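Local structure of TRAP solute Binding Protein (Uncultured marine bacterium, 5I7I) at residues A[107-112]-A[231-236]; A[113-118]-A[270-275]; A[157-162]-A[301-306]. The protein binds 3-hydroxybenzoate and probably delivers such aromatic acids to a TRAP membrane transporter for uptake. All coordinates share one frame; numbering follows the deposited sequence.

Contact 1 (A[107-112]-A[231-236])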
ATOM      1  N   LEU A 107       8.193  -3.122   7.249  1.00  7.23           N
ATOM      2  CA  LEU A 107       9.110  -2.781   8.316  1.00  6.17           C
ATOM      3  C   LEU A 107       9.897  -1.518   7.984  1.00  7.17           C
ATOM      4  O   LEU A 107      10.000  -1.116   6.820  1.00  6.68           O
ATOM      5  CB  LEU A 107      10.029  -3.962   8.613  1.00  6.61           C
ATOM      6  CG  LEU A 107       9.302  -5.187   9.172  1.00  7.92           C
ATOM      7  CD1 LEU A 107      10.257  -6.358   9.311  1.00  8.40           C
ATOM      8  CD2 LEU A 107       8.679  -4.868  10.532  1.00  7.27           C
ATOM      9  N   PRO A 108      10.426  -0.848   9.008  1.00  6.92           N
ATOM     10  CA  PRO A 108      11.025   0.471   8.795  1.00  6.95           C
ATOM     11  C   PRO A 108      12.158   0.405   7.782  1.00  7.26           C
ATOM     12  O   PRO A 108      13.019  -0.474   7.825  1.00  7.83           O
ATOM     13  CB  PRO A 108      11.525   0.849  10.193  1.00  9.30           C
ATOM     14  CG  PRO A 108      10.542   0.140  11.132  1.00  8.65           C
ATOM     15  CD  PRO A 108      10.325  -1.173  10.447  1.00  9.77           C
ATOM     16  N   PHE A 109      12.152   1.352   6.863  1.00  6.40           N
ATOM     17  CA  PHE A 109      13.260   1.540   5.934  1.00  7.29           C
ATOM     18  C   PHE A 109      13.489   0.345   5.022  1.00  8.72           C
ATOM     19  O   PHE A 109      14.579   0.189   4.465  1.00  8.47           O
ATOM     20  CB  PHE A 109      14.519   2.008   6.667  1.00  7.61           C
ATOM     21  CG  PHE A 109      14.312   3.328   7.343  1.00  8.54           C
ATOM     22  CD1 PHE A 109      14.329   4.500   6.615  1.00  7.57           C
ATOM     23  CD2 PHE A 109      13.998   3.397   8.684  1.00  8.05           C
ATOM     24  CE1 PHE A 109      14.090   5.701   7.217  1.00  9.10           C
ATOM     25  CE2 PHE A 109      13.754   4.613   9.292  1.00 10.41           C
ATOM     26  CZ  PHE A 109      13.796   5.762   8.556  1.00  8.67           C
ATOM     27  N   MET A 110      12.444  -0.471   4.795  1.00  7.28           N
ATOM     28  CA  MET A 110      12.505  -1.536   3.803  1.00  7.15           C
ATOM     29  C   MET A 110      12.441  -1.068   2.351  1.00  6.90           C
ATOM     30  O   MET A 110      13.126  -1.659   1.503  1.00  8.76           O
ATOM     31  CB  MET A 110      11.390  -2.552   4.022  1.00  8.05           C
ATOM     32  CG  MET A 110      11.678  -3.453   5.165  1.00  8.83           C
ATOM     33  SD  MET A 110      13.035  -4.616   4.857  1.00 11.54           S
ATOM     34  CE  MET A 110      12.239  -5.717   3.726  1.00 15.50           C
ATOM     35  N   PRO A 111      11.613  -0.083   1.983  1.00  6.27           N
ATOM     36  CA  PRO A 111      11.289   0.070   0.555  1.00  7.25           C
ATOM     37  C   PRO A 111      12.316   0.864  -0.228  1.00  6.94           C
ATOM     38  O   PRO A 111      12.851   1.875   0.231  1.00  9.02           O
ATOM     39  CB  PRO A 111       9.947   0.812   0.574  1.00  8.16           C
ATOM     40  CG  PRO A 111      10.055   1.668   1.805  1.00  6.44           C
ATOM     41  CD  PRO A 111      10.777   0.804   2.815  1.00  8.44           C
ATOM     42  N   ALA A 112      12.587   0.383  -1.432  1.00  7.00           N
ATOM     43  CA  ALA A 112      13.222   1.200  -2.461  1.00  6.53           C
ATOM     44  C   ALA A 112      12.103   1.844  -3.282  1.00  6.94           C
ATOM     45  O   ALA A 112      11.037   2.149  -2.735  1.00  7.63           O
ATOM     46  CB  ALA A 112      14.155   0.338  -3.309  1.00  7.85           C
ATOM     47  N   ARG A 231      16.563   4.199   0.837  1.00  7.22           N
ATOM     48  CA  ARG A 231      15.481   3.440   1.456  1.00  6.47           C
ATOM     49  C   ARG A 231      14.529   4.401   2.139  1.00  8.13           C
ATOM     50  O   ARG A 231      14.937   5.192   2.998  1.00  7.47           O
ATOM     51  CB  ARG A 231      16.011   2.401   2.440  1.00  7.16           C
ATOM     52  CG  ARG A 231      16.752   1.258   1.787  1.00  8.25           C
ATOM     53  CD  ARG A 231      15.835   0.411   0.920  1.00  8.54           C
ATOM     54  NE  ARG A 231      16.486  -0.775   0.358  1.00  7.28           N
ATOM     55  CZ  ARG A 231      17.231  -0.784  -0.743  1.00  8.17           C
ATOM     56  NH1 ARG A 231      17.789  -1.903  -1.182  1.00  8.51           N
ATOM     57  NH2 ARG A 231      17.399   0.329  -1.439  1.00  9.00           N
ATOM     58  N   GLY A 232      13.261   4.349   1.745  1.00  8.58           N
ATOM     59  CA  GLY A 232      12.273   5.255   2.276  1.00  6.78           C
ATOM     60  C   GLY A 232      11.727   4.782   3.605  1.00  6.27           C
ATOM     61  O   GLY A 232      12.068   3.720   4.122  1.00  7.15           O
ATOM     62  N   LEU A 233      10.871   5.618   4.190  1.00  7.12           N
ATOM     63  CA  LEU A 233      10.426   5.398   5.562  1.00  6.95           C
ATOM     64  C   LEU A 233       9.713   4.066   5.715  1.00  5.90           C
ATOM     65  O   LEU A 233      10.026   3.293   6.624  1.00  7.20           O
ATOM     66  CB  LEU A 233       9.507   6.549   5.964  1.00  8.98           C
ATOM     67  CG  LEU A 233       9.072   6.597   7.414  1.00 13.78           C
ATOM     68  CD1 LEU A 233      10.301   6.872   8.299  1.00 16.97           C
ATOM     69  CD2 LEU A 233       7.991   7.668   7.598  1.00 14.06           C
ATOM     70  N   TYR A 234       8.761   3.780   4.834  1.00  6.74           N
ATOM     71  CA  TYR A 234       7.965   2.565   4.888  1.00  5.45           C
ATOM     72  C   TYR A 234       7.156   2.518   3.606  1.00  6.21           C
ATOM     73  O   TYR A 234       7.008   3.526   2.898  1.00  5.95           O
ATOM     74  CB  TYR A 234       6.989   2.557   6.088  1.00  6.14           C
ATOM     75  CG  TYR A 234       5.787   3.431   5.784  1.00  6.21           C
ATOM     76  CD1 TYR A 234       5.857   4.806   5.905  1.00  6.89           C
ATOM     77  CD2 TYR A 234       4.598   2.878   5.299  1.00  6.44           C
ATOM     78  CE1 TYR A 234       4.785   5.614   5.559  1.00  7.63           C
ATOM     79  CE2 TYR A 234       3.513   3.699   4.938  1.00  6.07           C
ATOM     80  CZ  TYR A 234       3.617   5.057   5.070  1.00  8.09           C
ATOM     81  OH  TYR A 234       2.596   5.906   4.688  1.00  7.57           O
ATOM     82  N   THR A 235       6.608   1.340   3.333  1.00  6.04           N
ATOM     83  CA  THR A 235       5.503   1.223   2.399  1.00  6.01           C
ATOM     84  C   THR A 235       4.530   0.217   2.977  1.00  4.71           C
ATOM     85  O   THR A 235       4.803  -0.422   4.001  1.00  6.10           O
ATOM     86  CB  THR A 235       5.969   0.804   0.998  1.00  5.75           C
ATOM     87  OG1 THR A 235       4.882   0.945   0.102  1.00  6.63           O
ATOM     88  CG2 THR A 235       6.417  -0.645   0.962  1.00  7.32           C
ATOM     89  N   THR A 236       3.379   0.078   2.323  1.00  5.68           N
ATOM     90  CA  THR A 236       2.416  -0.932   2.750  1.00  7.10           C
ATOM     91  C   THR A 236       1.862  -1.673   1.531  1.00  6.84           C
ATOM     92  O   THR A 236       1.576  -1.045   0.497  1.00  7.53           O
ATOM     93  CB  THR A 236       1.303  -0.352   3.651  1.00  7.68           C
ATOM     94  OG1 THR A 236       0.656  -1.378   4.405  1.00  8.90           O
ATOM     95  CG2 THR A 236       0.262   0.423   2.841  1.00  7.82           C
TER
HETATM   96  O   HOH W   1       8.251  -0.631   4.692  1.00  7.10           O
HETATM   97  O   HOH W   2      15.435  -3.010   1.814  1.00  9.99           O
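Leu107 faces Leu233 and Thr235 with its backbone, its side chain turned off to helices 172-180 and 297-320. A water donates to Leu107 O and accepts from Thr235 N, so one molecule bridges the two backbones. Pro108 then rests its CA 3.7 Å from Leu233 O. Phe109 makes the first direct bond: its N-H runs almost straight (172°) to Leu233 O, with 2.9 Å between Phe109 N and that oxygen. Next to it Phe109 CA makes a short C-H...O contact with Gly232 O, 3.1 Å away. Leu107 to Met110 is a type II beta turn, with Pro108 and Phe109 at its corners and Phe109 in the left-handed backbone region. The turn packs against the loop that carries the chain from strand 223-227 of the six-stranded sheet to strand 237-243 of the five-stranded one, a crossing between the two sheets of this solute-binding protein. The Phe109 ring has Leu233 O over one face and Arg231 O at its edge, while Phe109 CZ touches Leu233 CD1 at 3.7 Å. With CG opposite the backbone N (chi1 -173°), Leu233 brings that methyl back to the ring although its CB starts off the other way. Met110 O and Arg231 NE share a second water, the water lying at the edge of the guanidinium. Pro111 packs with its ring, CG against Tyr234 C at 3.5 Å and CB against Thr235 CG2 at 3.8 Å; Thr235 OG1 itself is bonded to His144 O. Pro111 O accepts from Gly232 N at 2.9 Å. Last in line, Ala112 sets its methyl over one face of the Arg231 guanidinium, CB 3.7 Å from NH2.

Contact 2 (A[113-118]-A[270-275])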
ATOM      1  N   SER A 113      12.300   2.034  -4.580  1.00  7.69           N
ATOM      2  CA  SER A 113      11.210   2.520  -5.415  1.00  8.02           C
ATOM      3  C   SER A 113      10.016   1.563  -5.338  1.00  7.62           C
ATOM      4  O   SER A 113      10.152   0.376  -5.021  1.00  6.88           O
ATOM      5  CB  SER A 113      11.667   2.610  -6.866  1.00  9.39           C
ATOM      6  OG  SER A 113      11.920   1.316  -7.371  1.00  9.44           O
ATOM      7  N   ALA A 114       8.831   2.076  -5.666  1.00  7.35           N
ATOM      8  CA  ALA A 114       7.689   1.171  -5.774  1.00  6.48           C
ATOM      9  C   ALA A 114       7.902   0.150  -6.880  1.00  6.49           C
ATOM     10  O   ALA A 114       7.472  -0.998  -6.753  1.00  6.50           O
ATOM     11  CB  ALA A 114       6.390   1.938  -6.007  1.00  7.26           C
ATOM     12  N   GLU A 115       8.598   0.528  -7.947  1.00  7.29           N
ATOM     13  CA  GLU A 115       8.871  -0.415  -9.027  1.00  7.29           C
ATOM     14  C   GLU A 115       9.663  -1.617  -8.518  1.00  7.76           C
ATOM     15  O   GLU A 115       9.320  -2.769  -8.814  1.00  7.80           O
ATOM     16  CB  GLU A 115       9.650   0.303 -10.121  1.00  9.13           C
ATOM     17  CG  GLU A 115      10.166  -0.599 -11.231  1.00 10.98           C
ATOM     18  CD  GLU A 115      10.901   0.161 -12.335  1.00 12.24           C
ATOM     19  OE1 GLU A 115      11.097   1.390 -12.231  1.00 15.30           O
ATOM     20  OE2 GLU A 115      11.273  -0.492 -13.343  1.00 16.38           O
ATOM     21  N   ALA A 116      10.739  -1.360  -7.761  1.00  7.38           N
ATOM     22  CA  ALA A 116      11.561  -2.463  -7.271  1.00  7.62           C
ATOM     23  C   ALA A 116      10.834  -3.232  -6.186  1.00  9.48           C
ATOM     24  O   ALA A 116      10.849  -4.473  -6.167  1.00  8.15           O
ATOM     25  CB  ALA A 116      12.887  -1.920  -6.729  1.00  9.44           C
ATOM     26  N   THR A 117      10.200  -2.512  -5.265  1.00  7.23           N
ATOM     27  CA  THR A 117       9.610  -3.154  -4.102  1.00  8.11           C
ATOM     28  C   THR A 117       8.369  -3.943  -4.492  1.00  7.99           C
ATOM     29  O   THR A 117       8.072  -4.973  -3.884  1.00  7.37           O
ATOM     30  CB  THR A 117       9.329  -2.103  -3.018  1.00  7.03           C
ATOM     31  OG1 THR A 117      10.503  -1.297  -2.801  1.00  7.84           O
ATOM     32  CG2 THR A 117       9.008  -2.780  -1.700  1.00  6.97           C
ATOM     33  N   SER A 118       7.639  -3.481  -5.505  1.00  7.51           N
ATOM     34  CA  SER A 118       6.455  -4.199  -5.964  1.00  5.67           C
ATOM     35  C   SER A 118       6.818  -5.521  -6.631  1.00  6.35           C
ATOM     36  O   SER A 118       6.132  -6.526  -6.420  1.00  6.13           O
ATOM     37  CB  SER A 118       5.663  -3.336  -6.937  1.00  6.28           C
ATOM     38  OG  SER A 118       5.077  -2.240  -6.283  1.00  6.16           O
ATOM     39  N   ALA A 270       2.568  -1.763 -12.099  1.00  6.24           N
ATOM     40  CA  ALA A 270       1.928  -1.078 -10.982  1.00  6.00           C
ATOM     41  C   ALA A 270       2.938  -0.273 -10.182  1.00  6.33           C
ATOM     42  O   ALA A 270       2.674   0.878  -9.822  1.00  6.63           O
ATOM     43  CB  ALA A 270       1.233  -2.088 -10.077  1.00  6.81           C
ATOM     44  N   GLY A 271       4.097  -0.866  -9.872  1.00  6.10           N
ATOM     45  CA  GLY A 271       5.093  -0.131  -9.117  1.00  6.11           C
ATOM     46  C   GLY A 271       5.589   1.078  -9.877  1.00  6.18           C
ATOM     47  O   GLY A 271       5.768   2.151  -9.301  1.00  7.01           O
ATOM     48  N   GLN A 272       5.825   0.916 -11.176  1.00  6.41           N
ATOM     49  CA  GLN A 272       6.228   2.050 -12.002  1.00  6.60           C
ATOM     50  C   GLN A 272       5.171   3.143 -11.972  1.00  6.85           C
ATOM     51  O   GLN A 272       5.480   4.329 -11.833  1.00  6.45           O
ATOM     52  CB  GLN A 272       6.478   1.578 -13.436  1.00  6.97           C
ATOM     53  CG  GLN A 272       7.707   0.678 -13.544  1.00 10.33           C
ATOM     54  CD  GLN A 272       7.834   0.014 -14.896  1.00 12.88           C
ATOM     55  OE1 GLN A 272       6.838  -0.236 -15.573  1.00 12.86           O
ATOM     56  NE2 GLN A 272       9.058  -0.263 -15.302  1.00 14.40           N
ATOM     57  N   LEU A 273       3.911   2.753 -12.097  1.00  6.27           N
ATOM     58  CA  LEU A 273       2.837   3.736 -12.027  1.00  6.75           C
ATOM     59  C   LEU A 273       2.837   4.451 -10.691  1.00  6.67           C
ATOM     60  O   LEU A 273       2.671   5.671 -10.641  1.00  6.01           O
ATOM     61  CB  LEU A 273       1.494   3.062 -12.247  1.00  6.58           C
ATOM     62  CG  LEU A 273       1.156   2.701 -13.686  1.00  7.46           C
ATOM     63  CD1 LEU A 273       0.033   1.702 -13.713  1.00  8.30           C
ATOM     64  CD2 LEU A 273       0.793   3.944 -14.474  1.00  8.74           C
ATOM     65  N   TRP A 274       2.977   3.699  -9.590  1.00  6.18           N
ATOM     66  CA  TRP A 274       2.894   4.327  -8.274  1.00  6.08           C
ATOM     67  C   TRP A 274       4.074   5.260  -8.017  1.00  6.15           C
ATOM     68  O   TRP A 274       3.905   6.293  -7.360  1.00  7.14           O
ATOM     69  CB  TRP A 274       2.703   3.291  -7.159  1.00  5.53           C
ATOM     70  CG  TRP A 274       1.282   3.303  -6.674  1.00  6.01           C
ATOM     71  CD1 TRP A 274       0.805   3.990  -5.608  1.00  6.23           C
ATOM     72  CD2 TRP A 274       0.158   2.653  -7.278  1.00  5.53           C
ATOM     73  NE1 TRP A 274      -0.549   3.803  -5.495  1.00  5.52           N
ATOM     74  CE2 TRP A 274      -0.971   2.981  -6.504  1.00  5.55           C
ATOM     75  CE3 TRP A 274      -0.007   1.825  -8.396  1.00  6.04           C
ATOM     76  CZ2 TRP A 274      -2.249   2.499  -6.805  1.00  6.85           C
ATOM     77  CZ3 TRP A 274      -1.275   1.338  -8.683  1.00  5.68           C
ATOM     78  CH2 TRP A 274      -2.375   1.680  -7.896  1.00  5.88           C
ATOM     79  N   ASP A 275       5.261   4.953  -8.546  1.00  6.54           N
ATOM     80  CA  ASP A 275       6.349   5.917  -8.474  1.00  6.57           C
ATOM     81  C   ASP A 275       5.963   7.191  -9.213  1.00  7.11           C
ATOM     82  O   ASP A 275       6.173   8.307  -8.723  1.00  7.87           O
ATOM     83  CB  ASP A 275       7.619   5.310  -9.072  1.00  6.67           C
ATOM     84  CG  ASP A 275       8.282   4.278  -8.165  1.00  6.74           C
ATOM     85  OD1 ASP A 275       8.258   4.476  -6.934  1.00  7.61           O
ATOM     86  OD2 ASP A 275       8.830   3.294  -8.696  1.00  7.33           O
TER
HETATM   87  O   HOH W   3       9.896   3.553 -11.165  1.00 11.54           O
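Asp275 OD2 is gripped twice: Glu115 N donates to it at 2.9 Å from above the carboxylate plane, and a water that also donates to Glu115 OE1 is its second donor. The other oxygen, Asp275 OD1, takes Ala114 N at 2.8 Å on its syn side. One carboxylate thus collects two successive N-H groups in the first turn of helix 114-126, while the next, Ala116 N, is capped by Ser113 OG from the N-cap position. Helix 264-287, which bears Asp275, runs roughly antiparallel to this turn, the segment axes 151° apart and only 7.1 Å at closest approach. Gly271 permits that closeness: its CA lies 3.8 Å from Glu115 CA, where a side chain would collide with the facing helix. Glu115, extended with CG opposite its own backbone N (chi1 172°), lies obliquely across Gln272, whose NE2 donates to Glu115 OE2 at 3.0 Å from well above the carboxylate plane. Were Asp275 an alanine, the N-H groups of Ala114 and Glu115 would probably lose their acceptor, and the bridging water one of its mates. Because the carboxylate sits at the N-terminal end of helix 114-126, its negative charge is likely to be stabilised, and the water donating to both acids may ease the repulsion between Asp275 and Glu115.

Contact 3 (A[157-162]-A[301-306])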
ATOM      1  N   LYS A 157      11.651  17.512  11.953  1.00  9.68           N
ATOM      2  CA  LYS A 157      13.087  17.454  11.696  1.00  9.17           C
ATOM      3  C   LYS A 157      13.751  16.242  12.316  1.00 10.28           C
ATOM      4  O   LYS A 157      14.868  15.896  11.920  1.00 11.93           O
ATOM      5  CB  LYS A 157      13.790  18.660  12.325  1.00 14.83           C
ATOM      6  CG  LYS A 157      13.276  20.003  11.893  1.00 14.47           C
ATOM      7  CD  LYS A 157      14.037  21.097  12.632  1.00 17.05           C
ATOM      8  CE  LYS A 157      13.191  21.784  13.704  1.00 24.58           C
ATOM      9  NZ  LYS A 157      12.782  20.902  14.829  1.00 22.25           N
ATOM     10  N   SER A 158      13.110  15.622  13.293  1.00  9.65           N
ATOM     11  CA  SER A 158      13.698  14.516  14.035  1.00 10.69           C
ATOM     12  C   SER A 158      12.557  13.794  14.737  1.00 11.82           C
ATOM     13  O   SER A 158      11.437  14.301  14.830  1.00 12.65           O
ATOM     14  CB  SER A 158      14.733  14.983  15.070  1.00 12.72           C
ATOM     15  OG  SER A 158      14.086  15.584  16.178  1.00 18.90           O
ATOM     16  N   ALA A 159      12.867  12.606  15.245  1.00  9.56           N
ATOM     17  CA  ALA A 159      11.894  11.823  16.006  1.00 12.38           C
ATOM     18  C   ALA A 159      11.284  12.621  17.153  1.00 11.61           C
ATOM     19  O   ALA A 159      10.081  12.511  17.429  1.00 13.20           O
ATOM     20  CB  ALA A 159      12.559  10.561  16.548  1.00 17.21           C
ATOM     21  N   ALA A 160      12.093  13.426  17.846  1.00 10.25           N
ATOM     22  CA  ALA A 160      11.582  14.145  19.005  1.00 11.38           C
ATOM     23  C   ALA A 160      10.438  15.080  18.623  1.00  9.20           C
ATOM     24  O   ALA A 160       9.570  15.370  19.458  1.00 10.08           O
ATOM     25  CB  ALA A 160      12.704  14.947  19.654  1.00 15.40           C
ATOM     26  N   ASP A 161      10.431  15.587  17.386  1.00  9.78           N
ATOM     27  CA  ASP A 161       9.349  16.474  16.961  1.00  8.89           C
ATOM     28  C   ASP A 161       8.016  15.757  16.889  1.00  9.99           C
ATOM     29  O   ASP A 161       6.972  16.416  16.877  1.00 11.20           O
ATOM     30  CB  ASP A 161       9.660  17.108  15.613  1.00  9.40           C
ATOM     31  CG  ASP A 161      10.794  18.087  15.685  1.00 11.47           C
ATOM     32  OD1 ASP A 161      10.987  18.724  16.745  1.00 14.56           O
ATOM     33  OD2 ASP A 161      11.488  18.251  14.665  1.00 11.51           O
ATOM     34  N   LEU A 162       8.025  14.432  16.845  1.00  9.42           N
ATOM     35  CA  LEU A 162       6.794  13.661  16.862  1.00  8.80           C
ATOM     36  C   LEU A 162       6.257  13.398  18.256  1.00  9.97           C
ATOM     37  O   LEU A 162       5.119  12.933  18.371  1.00 11.01           O
ATOM     38  CB  LEU A 162       7.020  12.314  16.176  1.00  9.55           C
ATOM     39  CG  LEU A 162       7.294  12.395  14.676  1.00  9.34           C
ATOM     40  CD1 LEU A 162       7.762  11.049  14.193  1.00 12.19           C
ATOM     41  CD2 LEU A 162       6.052  12.841  13.925  1.00 10.27           C
ATOM     42  N   ALA A 301      19.676   8.878  10.951  1.00  9.67           N
ATOM     43  CA  ALA A 301      20.274   7.725  11.620  1.00  9.67           C
ATOM     44  C   ALA A 301      19.497   7.336  12.871  1.00  8.78           C
ATOM     45  O   ALA A 301      19.341   6.147  13.181  1.00 10.77           O
ATOM     46  CB  ALA A 301      21.745   8.010  11.955  1.00  9.24           C
ATOM     47  N   GLU A 302      19.005   8.329  13.605  1.00 10.42           N
ATOM     48  CA  GLU A 302      18.218   8.060  14.800  1.00  8.75           C
ATOM     49  C   GLU A 302      16.931   7.310  14.461  1.00  8.40           C
ATOM     50  O   GLU A 302      16.540   6.370  15.173  1.00 10.19           O
ATOM     51  CB  GLU A 302      17.929   9.393  15.477  1.00 10.36           C
ATOM     52  CG  GLU A 302      17.106   9.295  16.703  1.00 13.22           C
ATOM     53  CD  GLU A 302      17.080  10.619  17.443  1.00 19.21           C
ATOM     54  OE1 GLU A 302      17.445  10.632  18.638  1.00 27.95           O
ATOM     55  OE2 GLU A 302      16.739  11.651  16.812  1.00 17.07           O
ATOM     56  N   MET A 303      16.254   7.716  13.383  1.00  9.72           N
ATOM     57  CA  MET A 303      15.054   6.993  12.964  1.00  9.95           C
ATOM     58  C   MET A 303      15.388   5.577  12.519  1.00 10.20           C
ATOM     59  O   MET A 303      14.653   4.640  12.850  1.00 10.31           O
ATOM     60  CB  MET A 303      14.323   7.731  11.860  1.00  9.33           C
ATOM     61  CG  MET A 303      13.686   8.995  12.345  1.00 13.21           C
ATOM     62  SD  MET A 303      12.346   9.509  11.263  1.00 11.33           S
ATOM     63  CE  MET A 303      11.743  10.909  12.198  1.00 14.09           C
ATOM     64  N   LYS A 304      16.484   5.386  11.787  1.00  7.61           N
ATOM     65  CA  LYS A 304      16.821   4.035  11.345  1.00  7.65           C
ATOM     66  C   LYS A 304      17.192   3.147  12.525  1.00  8.22           C
ATOM     67  O   LYS A 304      16.840   1.964  12.551  1.00  9.58           O
ATOM     68  CB  LYS A 304      17.925   4.055  10.289  1.00  8.96           C
ATOM     69  CG  LYS A 304      17.499   4.776   9.010  1.00  8.73           C
ATOM     70  CD  LYS A 304      18.387   4.399   7.840  1.00  8.46           C
ATOM     71  CE  LYS A 304      17.950   5.116   6.580  1.00  7.57           C
ATOM     72  NZ  LYS A 304      18.740   4.806   5.376  1.00  9.24           N
ATOM     73  N   ALA A 305      17.888   3.697  13.517  1.00  9.29           N
ATOM     74  CA  ALA A 305      18.221   2.906  14.696  1.00  9.82           C
ATOM     75  C   ALA A 305      16.965   2.485  15.442  1.00  8.90           C
ATOM     76  O   ALA A 305      16.842   1.330  15.862  1.00 10.49           O
ATOM     77  CB  ALA A 305      19.137   3.703  15.617  1.00 10.19           C
ATOM     78  N   ALA A 306      16.003   3.412  15.579  1.00  9.93           N
ATOM     79  CA  ALA A 306      14.731   3.069  16.206  1.00 11.55           C
ATOM     80  C   ALA A 306      14.023   1.980  15.414  1.00 10.59           C
ATOM     81  O   ALA A 306      13.408   1.075  15.990  1.00 12.51           O
ATOM     82  CB  ALA A 306      13.854   4.309  16.317  1.00 13.40           C
TER
HETATM   83  O   HOH W   4      15.082  13.200  18.060  1.00 14.93           O
HETATM   84  O   HOH W   5      15.375  11.618  14.445  1.00 14.47           O
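Two flat groups meet the contact: the carboxylate of Glu302, which turns OE2 towards Ser158 and Ala159, and the peptide joining those two residues, with Met303 CE over one of its faces. The setting is the six-stranded sheet domain of this family 7 solute-binding protein, where the loop between strands 148-151 and 166-169 packs beside helix 297-320. Met303 CE stands 3.9 Å from Ser158 C and 3.7 Å from Ala159 N. Its chain is extended beyond CG (chi2 -158°), and that length carries the methyl across to the loop, where Ala159 CB and Leu162 CD1 are its looser apolar neighbours; Leu181 touches the same side chain. The Glu302 carboxylate makes no direct hydrogen bond to the loop. Instead Glu302 OE2 accepts from two waters, one of which takes the N-H of Ala159 and the other the N-H of Ala160. Through them the acid reaches two successive backbone N-H groups, and solvent rather than direct contact joins the polar parts of helix and loop. Within the loop, Asp161 OD2 ties the chain back on itself: Lys157 N donates at 2.8 Å to the anti lone pair, and Lys157 NZ closes a salt bridge with the same oxygen at 3.0 Å from the syn side.

In the fold
The first segments of contacts 1 and 2 are consecutive, 107-112 leading into 113-118; the contact centres lie about 12 Å apart, and Ala112 N packs 3.0 Å from Thr117 OG1. Contact 3, its centre about 15 Å from that of contact 1, meets it where Phe109 CE2 packs 3.7 Å from Met303 O. Contacts 2 and 3 do not touch, with centres about 26 Å apart and nearest atoms about 12 Å. The two inner contacts border the ligand: the side chain of Trp274 comes within about 4 Å of 3-hydroxybenzoate and that of Tyr234 within about 5 Å, and both meet the pocket residue His144. Contact 3 lies farther out, its centre about 23 Å from the chain's centre, against about 11 Å for the others.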